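Local coordinates for protein 2-keto acid:ferredoxin oxidoreductase subunit alpha (Pyrococcus furiosus, PDB 1YD7) that probably serves as the alpha subunit of a heterotetrameric enzyme that oxidises 2-oxoglutarate to succinyl-CoA and passes the electrons to ferredoxin, at residues Lys89-Thr94 / Val117-Gln122; Ile153-Ser158 / Thr179-Leu184. All blocks are in the same frame, centred on the assembly; numbering follows the deposited sequence.

Contact 1 of 2, residues Lys89-Thr94 / Val117-Gln122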
ATOM      1  N   LYS A  89      -1.774  10.892  -1.539  1.00 31.35           N
ATOM      2  CA  LYS A  89      -2.173   9.534  -1.096  1.00 29.66           C
ATOM      3  C   LYS A  89      -0.910   8.764  -0.774  1.00 24.63           C
ATOM      4  O   LYS A  89      -0.084   8.546  -1.651  1.00 25.05           O
ATOM      5  CB  LYS A  89      -2.950   8.804  -2.163  1.00 31.53           C
ATOM      6  CG  LYS A  89      -4.357   9.276  -2.358  1.00 34.38           C
ATOM      7  CD  LYS A  89      -5.162   8.173  -3.100  1.00 34.33           C
ATOM      8  CE  LYS A  89      -6.537   8.635  -3.438  1.00 34.07           C
ATOM      9  NZ  LYS A  89      -7.340   7.568  -4.014  1.00 33.32           N
ATOM     10  N   ALA A  90      -0.756   8.376   0.486  1.00 25.81           N
ATOM     11  CA  ALA A  90       0.519   7.913   1.024  1.00 26.19           C
ATOM     12  C   ALA A  90       0.388   6.540   1.630  1.00 30.16           C
ATOM     13  O   ALA A  90      -0.699   6.169   2.118  1.00 30.09           O
ATOM     14  CB  ALA A  90       1.032   8.873   2.098  1.00 26.87           C
HETATM   15  N   MSE A  91       1.492   5.795   1.575  1.00 32.96           N
HETATM   16  CA  MSE A  91       1.600   4.495   2.208  1.00 39.91           C
HETATM   17  C   MSE A  91       3.010   4.241   2.724  1.00 35.78           C
HETATM   18  O   MSE A  91       3.965   4.891   2.315  1.00 32.44           O
HETATM   19  CB  MSE A  91       1.093   3.368   1.285  1.00 42.46           C
HETATM   20  CG  MSE A  91       2.089   2.690   0.382  1.00 50.91           C
HETATM   21 SE   MSE A  91       1.469   0.956  -0.505  1.00 60.37          SE
HETATM   22  CE  MSE A  91       0.179   0.267   0.580  1.00 55.42           C
ATOM     23  N   THR A  92       3.111   3.336   3.686  1.00 34.78           N
ATOM     24  CA  THR A  92       4.379   2.818   4.144  1.00 35.65           C
ATOM     25  C   THR A  92       4.201   1.318   4.359  1.00 34.31           C
ATOM     26  O   THR A  92       3.072   0.833   4.402  1.00 33.97           O
ATOM     27  CB  THR A  92       4.873   3.540   5.441  1.00 37.86           C
ATOM     28  OG1 THR A  92       6.096   2.937   5.904  1.00 42.08           O
ATOM     29  CG2 THR A  92       3.818   3.493   6.567  1.00 40.32           C
ATOM     30  N   ALA A  93       5.317   0.599   4.463  1.00 36.90           N
ATOM     31  CA  ALA A  93       5.329  -0.856   4.643  1.00 43.07           C
ATOM     32  C   ALA A  93       6.331  -1.273   5.698  1.00 44.74           C
ATOM     33  O   ALA A  93       7.465  -0.838   5.673  1.00 42.40           O
ATOM     34  CB  ALA A  93       5.637  -1.569   3.337  1.00 44.16           C
ATOM     35  N   THR A  94       5.898  -2.124   6.624  1.00 50.81           N
ATOM     36  CA  THR A  94       6.772  -2.608   7.691  1.00 52.51           C
ATOM     37  C   THR A  94       6.595  -4.111   7.886  1.00 53.70           C
ATOM     38  O   THR A  94       5.695  -4.720   7.302  1.00 49.32           O
ATOM     39  CB  THR A  94       6.554  -1.836   9.021  1.00 52.94           C
ATOM     40  OG1 THR A  94       7.453  -2.348  10.010  1.00 52.99           O
ATOM     41  CG2 THR A  94       5.100  -1.935   9.519  1.00 51.12           C
ATOM     42  N   VAL A 117      -2.311   4.440   4.256  1.00 29.16           N
ATOM     43  CA  VAL A 117      -2.306   2.944   4.214  1.00 27.98           C
ATOM     44  C   VAL A 117      -0.992   2.402   4.739  1.00 27.16           C
ATOM     45  O   VAL A 117       0.072   2.792   4.276  1.00 25.00           O
ATOM     46  CB  VAL A 117      -2.567   2.456   2.785  1.00 27.90           C
ATOM     47  CG1 VAL A 117      -2.490   0.936   2.654  1.00 28.38           C
ATOM     48  CG2 VAL A 117      -3.916   2.948   2.355  1.00 26.78           C
ATOM     49  N   ILE A 118      -1.058   1.543   5.748  1.00 29.14           N
ATOM     50  CA  ILE A 118       0.129   0.888   6.288  1.00 29.66           C
ATOM     51  C   ILE A 118       0.059  -0.612   5.998  1.00 29.52           C
ATOM     52  O   ILE A 118      -0.836  -1.311   6.495  1.00 30.49           O
ATOM     53  CB  ILE A 118       0.282   1.064   7.815  1.00 30.24           C
ATOM     54  CG1 ILE A 118       0.481   2.540   8.205  1.00 33.96           C
ATOM     55  CG2 ILE A 118       1.445   0.208   8.318  1.00 29.13           C
ATOM     56  CD1 ILE A 118      -0.795   3.254   8.617  1.00 36.04           C
ATOM     57  N   VAL A 119       1.015  -1.097   5.199  1.00 30.96           N
ATOM     58  CA  VAL A 119       1.172  -2.530   4.942  1.00 27.49           C
ATOM     59  C   VAL A 119       2.034  -3.091   6.037  1.00 27.16           C
ATOM     60  O   VAL A 119       3.155  -2.658   6.231  1.00 30.03           O
ATOM     61  CB  VAL A 119       1.800  -2.826   3.568  1.00 28.09           C
ATOM     62  CG1 VAL A 119       1.858  -4.366   3.296  1.00 29.94           C
ATOM     63  CG2 VAL A 119       1.009  -2.161   2.491  1.00 26.26           C
ATOM     64  N   ASP A 120       1.463  -4.001   6.806  1.00 32.34           N
ATOM     65  CA  ASP A 120       2.188  -4.730   7.828  1.00 36.33           C
ATOM     66  C   ASP A 120       2.415  -6.159   7.297  1.00 36.55           C
ATOM     67  O   ASP A 120       1.456  -6.890   7.075  1.00 34.58           O
ATOM     68  CB  ASP A 120       1.346  -4.752   9.103  1.00 37.55           C
ATOM     69  CG  ASP A 120       2.011  -5.501  10.258  1.00 41.36           C
ATOM     70  OD1 ASP A 120       3.248  -5.698  10.283  1.00 42.27           O
ATOM     71  OD2 ASP A 120       1.254  -5.884  11.170  1.00 47.08           O
ATOM     72  N   VAL A 121       3.665  -6.558   7.099  1.00 40.31           N
ATOM     73  CA  VAL A 121       3.953  -7.961   6.693  1.00 42.56           C
ATOM     74  C   VAL A 121       4.240  -8.879   7.884  1.00 46.01           C
ATOM     75  O   VAL A 121       5.256  -8.752   8.554  1.00 47.44           O
ATOM     76  CB  VAL A 121       5.107  -8.043   5.680  1.00 42.05           C
ATOM     77  CG1 VAL A 121       5.308  -9.491   5.185  1.00 42.95           C
ATOM     78  CG2 VAL A 121       4.827  -7.103   4.509  1.00 42.79           C
ATOM     79  N   GLN A 122       3.310  -9.786   8.140  1.00 51.65           N
ATOM     80  CA  GLN A 122       3.471 -10.881   9.106  1.00 57.19           C
ATOM     81  C   GLN A 122       3.034 -10.426  10.481  1.00 60.48           C
ATOM     82  O   GLN A 122       1.830 -10.365  10.744  1.00 65.54           O
ATOM     83  CB  GLN A 122       4.897 -11.473   9.120  1.00 58.17           C
TER

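Contact 2 of 2, residues Ile153-Ser158 / Thr179-Leu184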
ATOM      1  N   ILE A 153      -9.173   0.046  11.383  1.00 31.73           N
ATOM      2  CA  ILE A 153      -9.668  -0.685  10.245  1.00 34.01           C
ATOM      3  C   ILE A 153      -8.485  -1.527   9.712  1.00 36.83           C
ATOM      4  O   ILE A 153      -7.388  -1.007   9.508  1.00 33.29           O
ATOM      5  CB  ILE A 153     -10.197   0.246   9.149  1.00 32.40           C
ATOM      6  CG1 ILE A 153     -11.333   1.141   9.681  1.00 31.43           C
ATOM      7  CG2 ILE A 153     -10.642  -0.566   7.962  1.00 32.87           C
ATOM      8  CD1 ILE A 153     -11.720   2.315   8.745  1.00 30.43           C
ATOM      9  N   VAL A 154      -8.722  -2.827   9.533  1.00 37.74           N
ATOM     10  CA  VAL A 154      -7.691  -3.781   9.127  1.00 37.84           C
ATOM     11  C   VAL A 154      -8.243  -4.722   8.072  1.00 38.44           C
ATOM     12  O   VAL A 154      -9.296  -5.293   8.269  1.00 42.05           O
ATOM     13  CB  VAL A 154      -7.204  -4.615  10.318  1.00 38.14           C
ATOM     14  CG1 VAL A 154      -6.053  -5.567   9.884  1.00 40.47           C
ATOM     15  CG2 VAL A 154      -6.733  -3.716  11.437  1.00 35.30           C
ATOM     16  N   LEU A 155      -7.541  -4.861   6.949  1.00 39.14           N
ATOM     17  CA  LEU A 155      -7.870  -5.841   5.916  1.00 34.86           C
ATOM     18  C   LEU A 155      -6.709  -6.837   5.830  1.00 36.66           C
ATOM     19  O   LEU A 155      -5.523  -6.446   5.819  1.00 30.61           O
ATOM     20  CB  LEU A 155      -8.062  -5.181   4.553  1.00 37.42           C
ATOM     21  CG  LEU A 155      -9.212  -4.179   4.350  1.00 39.88           C
ATOM     22  CD1 LEU A 155      -8.808  -2.830   4.837  1.00 40.20           C
ATOM     23  CD2 LEU A 155      -9.614  -4.078   2.885  1.00 40.06           C
ATOM     24  N   SER A 156      -7.062  -8.119   5.744  1.00 36.14           N
ATOM     25  CA  SER A 156      -6.106  -9.241   5.759  1.00 38.61           C
ATOM     26  C   SER A 156      -6.331 -10.155   4.557  1.00 36.94           C
ATOM     27  O   SER A 156      -7.135 -11.078   4.660  1.00 32.31           O
ATOM     28  CB  SER A 156      -6.306 -10.070   7.019  1.00 39.60           C
ATOM     29  OG  SER A 156      -5.622  -9.504   8.109  1.00 44.53           O
ATOM     30  N   PRO A 157      -5.644  -9.888   3.419  1.00 34.53           N
ATOM     31  CA  PRO A 157      -5.828 -10.725   2.233  1.00 35.08           C
ATOM     32  C   PRO A 157      -5.179 -12.115   2.405  1.00 34.32           C
ATOM     33  O   PRO A 157      -4.160 -12.253   3.083  1.00 31.44           O
ATOM     34  CB  PRO A 157      -5.143  -9.928   1.131  1.00 32.55           C
ATOM     35  CG  PRO A 157      -4.093  -9.134   1.826  1.00 32.57           C
ATOM     36  CD  PRO A 157      -4.647  -8.820   3.188  1.00 33.86           C
ATOM     37  N   SER A 158      -5.810 -13.127   1.819  1.00 38.05           N
ATOM     38  CA  SER A 158      -5.316 -14.522   1.888  1.00 39.75           C
ATOM     39  C   SER A 158      -4.959 -15.072   0.512  1.00 38.83           C
ATOM     40  O   SER A 158      -4.311 -16.095   0.415  1.00 41.54           O
ATOM     41  CB  SER A 158      -6.371 -15.414   2.553  1.00 39.44           C
ATOM     42  OG  SER A 158      -7.533 -15.444   1.746  1.00 40.49           O
ATOM     43  N   THR A 179      -8.545   8.348   7.765  1.00 32.91           N
ATOM     44  CA  THR A 179      -8.007   7.576   8.862  1.00 28.05           C
ATOM     45  C   THR A 179      -6.962   6.571   8.366  1.00 25.81           C
ATOM     46  O   THR A 179      -6.954   6.216   7.196  1.00 25.04           O
ATOM     47  CB  THR A 179      -9.191   6.902   9.602  1.00 24.02           C
ATOM     48  OG1 THR A 179      -8.793   6.531  10.919  1.00 26.90           O
ATOM     49  CG2 THR A 179      -9.692   5.663   8.844  1.00 24.14           C
ATOM     50  N   PRO A 180      -6.068   6.126   9.253  1.00 27.44           N
ATOM     51  CA  PRO A 180      -5.159   5.043   8.882  1.00 28.79           C
ATOM     52  C   PRO A 180      -5.899   3.710   8.625  1.00 30.65           C
ATOM     53  O   PRO A 180      -6.818   3.359   9.379  1.00 32.36           O
ATOM     54  CB  PRO A 180      -4.249   4.901  10.093  1.00 28.60           C
ATOM     55  CG  PRO A 180      -4.531   6.064  10.996  1.00 29.71           C
ATOM     56  CD  PRO A 180      -5.851   6.609  10.628  1.00 30.08           C
ATOM     57  N   VAL A 181      -5.541   3.017   7.544  1.00 30.54           N
ATOM     58  CA  VAL A 181      -6.020   1.654   7.292  1.00 31.02           C
ATOM     59  C   VAL A 181      -4.837   0.689   7.152  1.00 33.34           C
ATOM     60  O   VAL A 181      -3.850   0.981   6.477  1.00 27.56           O
ATOM     61  CB  VAL A 181      -6.950   1.598   6.087  1.00 29.22           C
ATOM     62  CG1 VAL A 181      -7.489   0.177   5.859  1.00 29.48           C
ATOM     63  CG2 VAL A 181      -8.109   2.551   6.284  1.00 29.84           C
ATOM     64  N   ILE A 182      -4.939  -0.445   7.842  1.00 35.07           N
ATOM     65  CA  ILE A 182      -3.878  -1.432   7.905  1.00 35.05           C
ATOM     66  C   ILE A 182      -4.159  -2.546   6.909  1.00 33.91           C
ATOM     67  O   ILE A 182      -5.210  -3.161   6.966  1.00 31.58           O
ATOM     68  CB  ILE A 182      -3.771  -2.041   9.326  1.00 36.33           C
ATOM     69  CG1 ILE A 182      -3.753  -0.936  10.373  1.00 37.82           C
ATOM     70  CG2 ILE A 182      -2.514  -2.962   9.474  1.00 34.14           C
ATOM     71  CD1 ILE A 182      -2.642   0.017  10.232  1.00 37.75           C
ATOM     72  N   LEU A 183      -3.229  -2.780   5.982  1.00 37.82           N
ATOM     73  CA  LEU A 183      -3.273  -3.986   5.130  1.00 37.21           C
ATOM     74  C   LEU A 183      -2.297  -4.971   5.773  1.00 35.24           C
ATOM     75  O   LEU A 183      -1.105  -4.728   5.806  1.00 33.02           O
ATOM     76  CB  LEU A 183      -2.924  -3.708   3.668  1.00 37.70           C
ATOM     77  CG  LEU A 183      -3.245  -4.869   2.709  1.00 39.08           C
ATOM     78  CD1 LEU A 183      -4.687  -4.868   2.235  1.00 36.86           C
ATOM     79  CD2 LEU A 183      -2.318  -4.817   1.513  1.00 41.96           C
ATOM     80  N   LEU A 184      -2.847  -6.024   6.367  1.00 37.04           N
ATOM     81  CA  LEU A 184      -2.084  -6.982   7.141  1.00 40.40           C
ATOM     82  C   LEU A 184      -1.845  -8.195   6.243  1.00 41.72           C
ATOM     83  O   LEU A 184      -2.795  -8.869   5.853  1.00 39.97           O
ATOM     84  CB  LEU A 184      -2.854  -7.366   8.400  1.00 41.15           C
ATOM     85  CG  LEU A 184      -2.251  -8.457   9.292  1.00 44.71           C
ATOM     86  CD1 LEU A 184      -0.848  -8.096   9.751  1.00 48.89           C
ATOM     87  CD2 LEU A 184      -3.151  -8.710  10.491  1.00 45.31           C
TER
HETATM   88  O   HOH W   1      -8.601   2.815  11.396  1.00 25.61           O

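Contact 1 of 2, residues Lys89-Thr94 / Val117-Gln122
Thr92 and Ile118 lie side by side and point the same way, with the threonine methyl CG2 against the isoleucine CG1 at 3.8 Å. The Thr92 hydroxyl stands anti to its own backbone N (chi1 177°), which puts CG2 between N and the carbonyl carbon. The two branches have different jobs: CG2 meets Ile118, while OG1 hydrogen-bonds to the carbonyl oxygen of Ala42 on the strand at the other edge of 90-95. Thr94 and Asp120 share this face, which helices 73-85 and 98-102 cover; Thr92 and Ile118 both touch Ile77, and Thr94 and Asp120 both touch Phe99.

The two segments are neighbouring inner strands of the parallel sheet of the thiamine diphosphate-binding family domain, running nearly alike, 14° apart. Five backbone hydrogen bonds join them. At one end of the ladder Val117 N lies 3.2 Å from Ala90 O. At the other, Val121 N lies 2.7 Å from Thr94 O. Val119 O takes the amide of Thr94 and also a CA-H contact from Ala93 CA at 3.2 Å, so one carbonyl oxygen is held by two donors of unequal strength.

On the other face sit Met91, Ala93, Val117 and Val119. Met91, a selenomethionine, crosses Val117 obliquely, with Met91 CB 4.1 Å from Val117 CB; the end of its side chain is crowded in the model, and where CE sits is doubtful. Next along, Ala93 puts only a CB against Val119, 4.0 Å from that residue's CB. Val119 also touches Thr185 of strand 180-185, the next strand of the sheet.

Contact 2 of 2, residues Ile153-Ser158 / Thr179-Leu184
A beta-alpha-beta crossover closes here: strand 153-155 leads through helix 160-177 back to strand 180-185, and the two strands pair in parallel, with 153-155 outermost in the sheet within this chain. Three backbone bonds make the ladder: Ile182 N to Ile153 O, Leu155 N to Ile182 O at 2.9 Å, and Leu184 N to Leu155 O. Before the first of them a water bridges the strands, accepting from Ile153 N at 2.8 Å and donating to Pro180 O.

On the face that helix 160-177 covers, Leu155 slants across Val181, its CD1 only 3.4 Å from Val181 CG1, a tight fit. Leu155 CG starts out beside the backbone N (chi1 -64°), and a chi2 of 83° then places CD1, the methyl that meets Val181. Leu183 CD1 lies 4.1 Å from Leu155 CB. The helix sets Phe166 on Leu155, Ser174 on Val181 and Thr167 on Leu183. On the other face Val154 straddles two residues, CG2 on Ile182 CB and CG1 on Leu184 CB. Just beyond, Ser156 OG rests on Leu184, 3.5 Å from both CB and CD2.

Where the next amide would reach Leu184 O, Pro157 offers its ring instead, with CD 3.2 Å from that oxygen. Proline has no N-H to give, so the ladder ends there, and the chain leaves the sheet before helix 160-177 begins.

Contact 1 is wholly buried near the centre of the chain, whereas contact 2 lies at the edge of the same parallel sheet within this chain and is partly open to solvent. Strands 116-121 and 180-185 are neighbours, so the two ladders join side by side: Ile118 O probably accepts from Leu183 N, and Asp120 N probably donates to Leu183 O at 2.8 Å. The chemistry differs with the place. Contact 1 sets threonines and an aspartate beneath helices 73-85 and 98-102, while contact 2 is almost all aliphatic under helix 160-177 and has a bound water at its outer end.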